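PDB 2RK9: Glyoxalase/bleomycin resistance protein/dioxygenase from Vibrio splendidus, which is a member of the glyoxalase/bleomycin resistance protein/dioxygenase superfamily and probably binds or transforms a small molecule, perhaps with a metal ion. Local coordinates for the interface of chains A and B. Residues are numbered along the deposited sequence; one frame, centred on the assembly and turned at random. Chains: chain A/B, Glyoxalase/bleomycin resistance protein/dioxygenase.

Four patches of one two-fold symmetric interface between identical chains each have a twin with the chains exchanged. Contacts 1 and 2 adjoin, their C-alpha centres about 8 Å apart, and share A:Phe22 and B:Pro125; in both, helix 16-26 of chain A is received by the turn after strand 115-123 of chain B. Contact 4 lies about 13 Å from contact 1 and 16 Å from contact 2. Contact 3 is about 27 Å from contacts 1 and 2; strand 75-80 of chain A links it to contact 4, about 19 Å away. The two-fold symmetry and extent of the contacts are consistent with a dimer, as is common in this superfamily.

Contact 1: the interface of chains A and B. Residues chain A 15, 18-19, 22; chain B 125-126.
B:Pro125 presses its pyrrolidine ring against one flank of helix 16-26 of chain A, between A:Val18 and A:Phe22. Its CD lies over a face of the A:Phe22 ring, 3.8 Å from the ring centroid and displaced toward the rim near CG, a CH-pi contact. Farther round the ring, past CG, CB of the proline meets the CG1 methyl of A:Val18 at 3.8 Å, the two side chains lying antiparallel and overlapping. That methyl reaches the proline because CG1 is anti to the backbone N (chi1 165°).

Beside this apolar cluster the helix offers a hydroxyl. A:Ser19 OG donates a hydrogen bond of 2.6 Å to the carboxylate oxygen OD2 of B:Asp126, arriving at the syn lone pair, on the side of the other oxygen. OD1 turns instead to water 1, 2.7 Å away, which also binds A:Ser19 OG and the backbone N and O of A:Asp15. Both carboxylate oxygens are thereby tied to the start of the helix, one directly and one through water. Within chain A, A:Val18 N donates a hydrogen bond to A:Asp15 OD1 from above the carboxylate plane, capping the helix N-terminus. The patch fixes this end of the helix to the partner's 125-126 turn and so probably helps to hold the dimer.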
# COMPACT_ATOMS: atom_id res chain seq x y z
N ASP A 15 -6.24 -9.86 14.94
CA ASP A 15 -5.62 -10.03 16.25
C ASP A 15 -4.36 -9.15 16.25
O ASP A 15 -3.30 -9.57 15.80
CB ASP A 15 -5.24 -11.50 16.42
CG ASP A 15 -4.90 -11.87 17.85
OD1 ASP A 15 -4.06 -11.19 18.47
OD2 ASP A 15 -5.46 -12.87 18.35
N VAL A 18 -1.03 -10.56 17.36
CA VAL A 18 -0.51 -11.56 16.44
C VAL A 18 0.15 -10.87 15.26
O VAL A 18 1.22 -11.26 14.81
CB VAL A 18 -1.64 -12.47 15.92
CG1 VAL A 18 -1.17 -13.26 14.71
CG2 VAL A 18 -2.09 -13.41 17.02
N SER A 19 -0.51 -9.83 14.77
CA SER A 19 0.00 -9.08 13.62
C SER A 19 1.24 -8.27 14.00
O SER A 19 2.21 -8.22 13.25
CB SER A 19 -1.09 -8.16 13.08
OG SER A 19 -2.25 -8.90 12.74
N PHE A 22 4.25 -10.58 14.31
CA PHE A 22 4.73 -11.06 13.02
C PHE A 22 5.64 -9.99 12.43
O PHE A 22 6.76 -10.28 12.04
CB PHE A 22 3.57 -11.30 12.06
CG PHE A 22 3.97 -12.00 10.80
CD1 PHE A 22 4.16 -13.38 10.79
CD2 PHE A 22 4.19 -11.28 9.63
CE1 PHE A 22 4.57 -14.04 9.64
CE2 PHE A 22 4.60 -11.93 8.46
CZ PHE A 22 4.79 -13.31 8.47
N PRO B 125 -0.26 -12.85 8.80
CA PRO B 125 -1.37 -13.63 9.38
C PRO B 125 -2.76 -13.23 8.90
O PRO B 125 -3.65 -14.07 8.78
CB PRO B 125 -1.19 -13.40 10.88
CG PRO B 125 0.31 -13.20 11.02
CD PRO B 125 0.61 -12.30 9.84
N ASP B 126 -2.95 -11.94 8.61
CA ASP B 126 -4.25 -11.45 8.16
C ASP B 126 -4.53 -11.70 6.69
O ASP B 126 -5.67 -11.53 6.24
CB ASP B 126 -4.35 -9.95 8.45
CG ASP B 126 -4.14 -9.64 9.92
OD1 ASP B 126 -5.04 -9.94 10.74
OD2 ASP B 126 -3.07 -9.10 10.26
O HOH W 1 -4.39 -10.80 13.16

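Contact 2: the interface of chains A and B. Residues chain A 22, 26; chain B 91, 95, 98, 122-125.
The ring of A:Phe22 is flanked on both faces. One is met by B:Pro125, as in the adjoining patch; the opposite face is covered within chain A by A:Val26 CB, one helical turn on, 4.0 Å above the plane and toward the rim. At the edge, in the ring plane, stands the CG2 methyl of B:Val122, 4.0 Å from A:Phe22 CZ. A chi1 of -170° swings the phenyl group away from the backbone N and out from helix 16-26 into chain B, where 97 Å² of the residue's surface is hidden.

The far rim of the ring is received by several segments of chain B. A:Phe22 CE2 lies against the backbone of B:Thr124, 3.9 Å from its CA, just past the end of strand 115-123. From the short 3-10 helix 96-98, B:Ser98 brings its hydroxyl OG to 3.6 Å from A:Phe22 CE1, while its CB packs at CZ; these are van der Waals contacts. The backbone oxygen of B:Gln123 also lies near CZ, so the apolar ring tip has polar atoms among its neighbours.

A:Val26 extends the apolar strip toward helix 84-94 of chain B. Its side chain crosses that of B:Val91 at about a right angle, and the branch that does the touching is CG1, which reaches the CB methyl of B:Ala95 at 4.0 Å and B:Val91 CG2 at 4.1 Å.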
# COMPACT_ATOMS: atom_id res chain seq x y z
N PHE A 22 4.25 -10.58 14.31
CA PHE A 22 4.73 -11.06 13.02
C PHE A 22 5.64 -9.99 12.43
O PHE A 22 6.76 -10.28 12.04
CB PHE A 22 3.57 -11.30 12.06
CG PHE A 22 3.97 -12.00 10.80
CD1 PHE A 22 4.16 -13.38 10.79
CD2 PHE A 22 4.19 -11.28 9.63
CE1 PHE A 22 4.57 -14.04 9.64
CE2 PHE A 22 4.60 -11.93 8.46
CZ PHE A 22 4.79 -13.31 8.47
N VAL A 26 9.09 -11.53 13.27
CA VAL A 26 9.40 -12.21 12.03
C VAL A 26 10.03 -11.29 10.98
O VAL A 26 11.10 -11.60 10.44
CB VAL A 26 8.14 -12.88 11.42
CG1 VAL A 26 8.50 -13.57 10.10
CG2 VAL A 26 7.56 -13.91 12.40
N VAL B 91 12.73 -15.10 8.00
CA VAL B 91 11.36 -15.50 7.67
C VAL B 91 11.31 -17.01 7.42
O VAL B 91 10.40 -17.70 7.88
CB VAL B 91 10.86 -14.77 6.40
CG1 VAL B 91 9.49 -15.30 5.99
CG2 VAL B 91 10.79 -13.28 6.67
N ALA B 95 9.09 -18.61 10.15
CA ALA B 95 7.76 -18.63 9.55
C ALA B 95 7.76 -19.06 8.09
O ALA B 95 7.15 -18.41 7.24
CB ALA B 95 7.11 -17.25 9.68
N SER B 98 4.79 -19.07 5.82
CA SER B 98 4.27 -17.77 5.41
C SER B 98 4.87 -17.32 4.08
O SER B 98 4.44 -16.32 3.51
CB SER B 98 4.56 -16.71 6.48
OG SER B 98 3.70 -16.86 7.60
N VAL B 122 5.73 -12.73 1.01
CA VAL B 122 5.25 -13.33 2.24
C VAL B 122 3.84 -12.88 2.52
O VAL B 122 3.43 -11.79 2.14
CB VAL B 122 6.15 -12.94 3.45
CG1 VAL B 122 6.03 -11.46 3.75
CG2 VAL B 122 5.76 -13.76 4.67
N GLN B 123 3.07 -13.74 3.17
CA GLN B 123 1.71 -13.42 3.53
C GLN B 123 1.68 -13.27 5.04
O GLN B 123 2.16 -14.14 5.76
CB GLN B 123 0.75 -14.53 3.11
CG GLN B 123 -0.67 -14.28 3.57
CD GLN B 123 -1.62 -15.37 3.15
OE1 GLN B 123 -1.41 -16.53 3.47
NE2 GLN B 123 -2.66 -15.00 2.42
N THR B 124 1.13 -12.16 5.51
CA THR B 124 1.03 -11.90 6.94
C THR B 124 -0.15 -12.72 7.47
O THR B 124 -0.95 -13.23 6.69
CB THR B 124 0.80 -10.42 7.22
OG1 THR B 124 -0.54 -10.06 6.87
CG2 THR B 124 1.77 -9.57 6.40
N PRO B 125 -0.26 -12.85 8.80
CA PRO B 125 -1.37 -13.63 9.38
C PRO B 125 -2.76 -13.23 8.90
O PRO B 125 -3.65 -14.07 8.78
CB PRO B 125 -1.19 -13.40 10.88
CG PRO B 125 0.31 -13.20 11.02
CD PRO B 125 0.61 -12.30 9.84

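Contact 3: the interface of chains A and B. Residues chain A 7, 79, 81; chain B 29, 45, 48-50.
A:Trp79, which has 80 Å² of its surface hidden by the partner, lies between B:Val48 on one indole face and B:Phe29 on the other. The first kind of interaction is CH-pi: the CG1 methyl of B:Val48 sits 3.5 Å from the centroid of the six-membered ring and also touches the five-membered ring. A chi1 of -170° sets CG1 opposite the valine's backbone N and presents this methyl to the indole. The same methyl meets A:Val7 CB at 3.8 Å and is thus held between the indole and strand 7-13. The backbone O of B:Val48 lies 3.2 Å from A:Trp79 CZ2, a close contact at the benzo rim.

The second kind is aromatic. B:Phe29 approaches edge-to-face, with planes at 56° and centroids 5.2 Å apart. Its CE2 and CZ edge is turned to the benzo part of the indole, CE2 lying 3.4 Å from A:Trp79 CZ2. Within chain B, B:Leu45 CB covers the centre of one phenyl face and probably helps to set the ring's tilt.

Looser packing completes the rim: B:Val50 CB meets A:Trp79 CH2, and B:Leu45 CD2 packs by A:Trp79 NE1 and against A:Val81 CG1.

A water adds a polar link. Water 2 lies 3.1 Å from A:Trp79 NE1 and 2.8 Å from B:Leu45 O. The patch seats the tryptophan of strand 75-80 on the partner's 40-45 and 48-53 strands and probably stabilises the dimer.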
# COMPACT_ATOMS: atom_id res chain seq x y z
N VAL A 7 3.04 7.13 0.63
CA VAL A 7 1.75 6.51 0.82
C VAL A 7 2.04 5.55 1.96
O VAL A 7 3.02 4.80 1.92
CB VAL A 7 1.23 5.72 -0.41
CG1 VAL A 7 2.27 4.73 -0.89
CG2 VAL A 7 -0.06 4.97 -0.03
N TRP A 79 -2.49 8.50 1.66
CA TRP A 79 -1.68 9.06 0.59
C TRP A 79 -1.38 10.57 0.68
O TRP A 79 -2.28 11.39 0.54
CB TRP A 79 -2.40 8.74 -0.73
CG TRP A 79 -1.62 8.97 -1.98
CD1 TRP A 79 -1.22 10.16 -2.49
CD2 TRP A 79 -1.19 7.97 -2.91
NE1 TRP A 79 -0.58 9.98 -3.69
CE2 TRP A 79 -0.54 8.64 -3.97
CE3 TRP A 79 -1.30 6.57 -2.95
CZ2 TRP A 79 0.00 7.96 -5.06
CZ3 TRP A 79 -0.75 5.89 -4.04
CH2 TRP A 79 -0.11 6.59 -5.08
N VAL A 81 -0.46 14.24 -0.30
CA VAL A 81 -0.64 15.07 -1.49
C VAL A 81 -0.19 16.50 -1.19
O VAL A 81 -0.07 16.88 -0.04
CB VAL A 81 -2.11 15.10 -1.95
CG1 VAL A 81 -2.55 13.71 -2.37
CG2 VAL A 81 -3.00 15.67 -0.85
N PHE B 29 -3.37 11.41 -11.79
CA PHE B 29 -2.10 10.70 -11.80
C PHE B 29 -1.52 10.78 -13.21
O PHE B 29 -2.23 11.10 -14.16
CB PHE B 29 -2.28 9.22 -11.44
CG PHE B 29 -2.43 8.97 -9.97
CD1 PHE B 29 -3.45 9.56 -9.24
CD2 PHE B 29 -1.56 8.10 -9.32
CE1 PHE B 29 -3.60 9.31 -7.88
CE2 PHE B 29 -1.69 7.84 -7.96
CZ PHE B 29 -2.72 8.44 -7.24
N LEU B 45 1.76 10.29 -8.62
CA LEU B 45 1.07 11.53 -8.31
C LEU B 45 2.09 12.30 -7.50
O LEU B 45 2.26 12.06 -6.31
CB LEU B 45 -0.19 11.28 -7.47
CG LEU B 45 -1.06 12.53 -7.23
CD1 LEU B 45 -1.86 12.84 -8.49
CD2 LEU B 45 -2.04 12.30 -6.11
N VAL B 48 4.64 10.00 -5.66
CA VAL B 48 4.11 8.85 -4.94
C VAL B 48 3.60 7.90 -6.02
O VAL B 48 2.72 8.24 -6.79
CB VAL B 48 2.97 9.27 -4.00
CG1 VAL B 48 2.61 8.11 -3.08
CG2 VAL B 48 3.39 10.47 -3.18
N ASP B 49 4.18 6.70 -6.06
CA ASP B 49 3.83 5.73 -7.09
C ASP B 49 2.84 4.62 -6.74
O ASP B 49 2.70 4.22 -5.59
CB ASP B 49 5.12 5.07 -7.62
CG ASP B 49 6.17 6.08 -8.05
OD1 ASP B 49 5.83 7.25 -8.35
OD2 ASP B 49 7.36 5.70 -8.09
N VAL B 50 2.16 4.13 -7.78
CA VAL B 50 1.21 3.03 -7.66
C VAL B 50 1.23 2.24 -8.97
O VAL B 50 1.43 2.81 -10.04
CB VAL B 50 -0.25 3.54 -7.42
CG1 VAL B 50 -0.70 4.39 -8.58
CG2 VAL B 50 -1.22 2.35 -7.27
O HOH W 2 0.77 12.78 -4.10

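Contact 4: the interface of chains A and B. Residues chain A 72-75; chain B 67, 71-72, 128.
Two torsions bring B:Tyr128 and A:Val75 together: the tyrosine CG is anti to its carbonyl carbon (chi1 -59°), sending the ring toward chain A, and the CG2 branch of A:Val75, likewise anti to the carbonyl carbon, points back at it. The side chains run head-to-tail alongside each other, and the valine methyl CG2 comes to 3.4 Å from the ring carbon CE1 of B:Tyr128. Farther along the same ring, the phenol OH stands over the peptide of A:Gly74, 3.1 Å from its O; it comes from above the carbonyl plane, so any hydrogen bond is at best weak and poorly directed. The tyrosine thus sets its rim against an apolar branch and its hydroxyl over the main chain that precedes strand 75-80.

Backbone pairing supplies the well-formed hydrogen bond of the patch: B:Gly72 N donates to A:Ser73 O over 2.8 Å. The glycine-containing loops of the two chains pass close here, near the two-fold axis, where the same glycine of each chain meets, with A:Gly72 C 4.1 Å from B:Gly72 CA.

Leucines flank this pairing. B:Leu71 places CB beside the same serine carbonyl oxygen, while its CD2 methyl turns to the A:Ser73 hydroxyl, OG lying 3.6 Å away. Farther from B:Tyr128, B:Leu67 covers the backbone of A:Gly74 with one branch, its CD2 methyl standing 3.9 Å from the glycine N.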
# COMPACT_ATOMS: atom_id res chain seq x y z
N GLY A 72 -9.14 -5.14 -2.00
CA GLY A 72 -8.41 -4.39 -1.00
C GLY A 72 -9.02 -4.30 0.40
O GLY A 72 -8.67 -3.42 1.17
N SER A 73 -9.93 -5.21 0.74
CA SER A 73 -10.56 -5.15 2.05
C SER A 73 -9.53 -5.08 3.18
O SER A 73 -8.52 -5.79 3.18
CB SER A 73 -11.48 -6.36 2.26
OG SER A 73 -10.74 -7.57 2.28
N GLY A 74 -9.78 -4.19 4.15
CA GLY A 74 -8.89 -4.03 5.28
C GLY A 74 -7.76 -3.05 5.06
O GLY A 74 -7.06 -2.68 6.00
N VAL A 75 -7.57 -2.61 3.82
CA VAL A 75 -6.50 -1.67 3.52
C VAL A 75 -7.03 -0.27 3.25
O VAL A 75 -8.02 -0.11 2.57
CB VAL A 75 -5.73 -2.07 2.26
CG1 VAL A 75 -4.63 -1.04 1.98
CG2 VAL A 75 -5.16 -3.46 2.44
N LEU B 67 -15.14 -8.12 6.64
CA LEU B 67 -13.74 -8.46 6.93
C LEU B 67 -13.58 -9.95 7.25
O LEU B 67 -14.06 -10.40 8.28
CB LEU B 67 -13.21 -7.62 8.09
CG LEU B 67 -13.21 -6.10 7.90
CD1 LEU B 67 -12.67 -5.40 9.14
CD2 LEU B 67 -12.41 -5.72 6.67
N LEU B 71 -7.42 -10.91 4.04
CA LEU B 71 -7.70 -9.52 3.71
C LEU B 71 -6.75 -9.05 2.63
O LEU B 71 -5.77 -9.72 2.32
CB LEU B 71 -7.54 -8.64 4.95
CG LEU B 71 -8.49 -8.93 6.10
CD1 LEU B 71 -8.08 -8.10 7.31
CD2 LEU B 71 -9.93 -8.61 5.67
N GLY B 72 -7.06 -7.89 2.05
CA GLY B 72 -6.23 -7.29 1.02
C GLY B 72 -6.23 -7.93 -0.36
O GLY B 72 -5.30 -7.71 -1.14
N TYR B 128 -2.47 -10.34 4.05
CA TYR B 128 -1.80 -9.36 3.18
C TYR B 128 -0.53 -9.90 2.53
O TYR B 128 0.27 -10.59 3.17
CB TYR B 128 -1.45 -8.10 3.98
CG TYR B 128 -2.64 -7.43 4.59
CD1 TYR B 128 -3.61 -6.81 3.79
CD2 TYR B 128 -2.82 -7.40 5.98
CE1 TYR B 128 -4.72 -6.20 4.36
CE2 TYR B 128 -3.92 -6.78 6.55
CZ TYR B 128 -4.86 -6.18 5.73
OH TYR B 128 -5.96 -5.58 6.28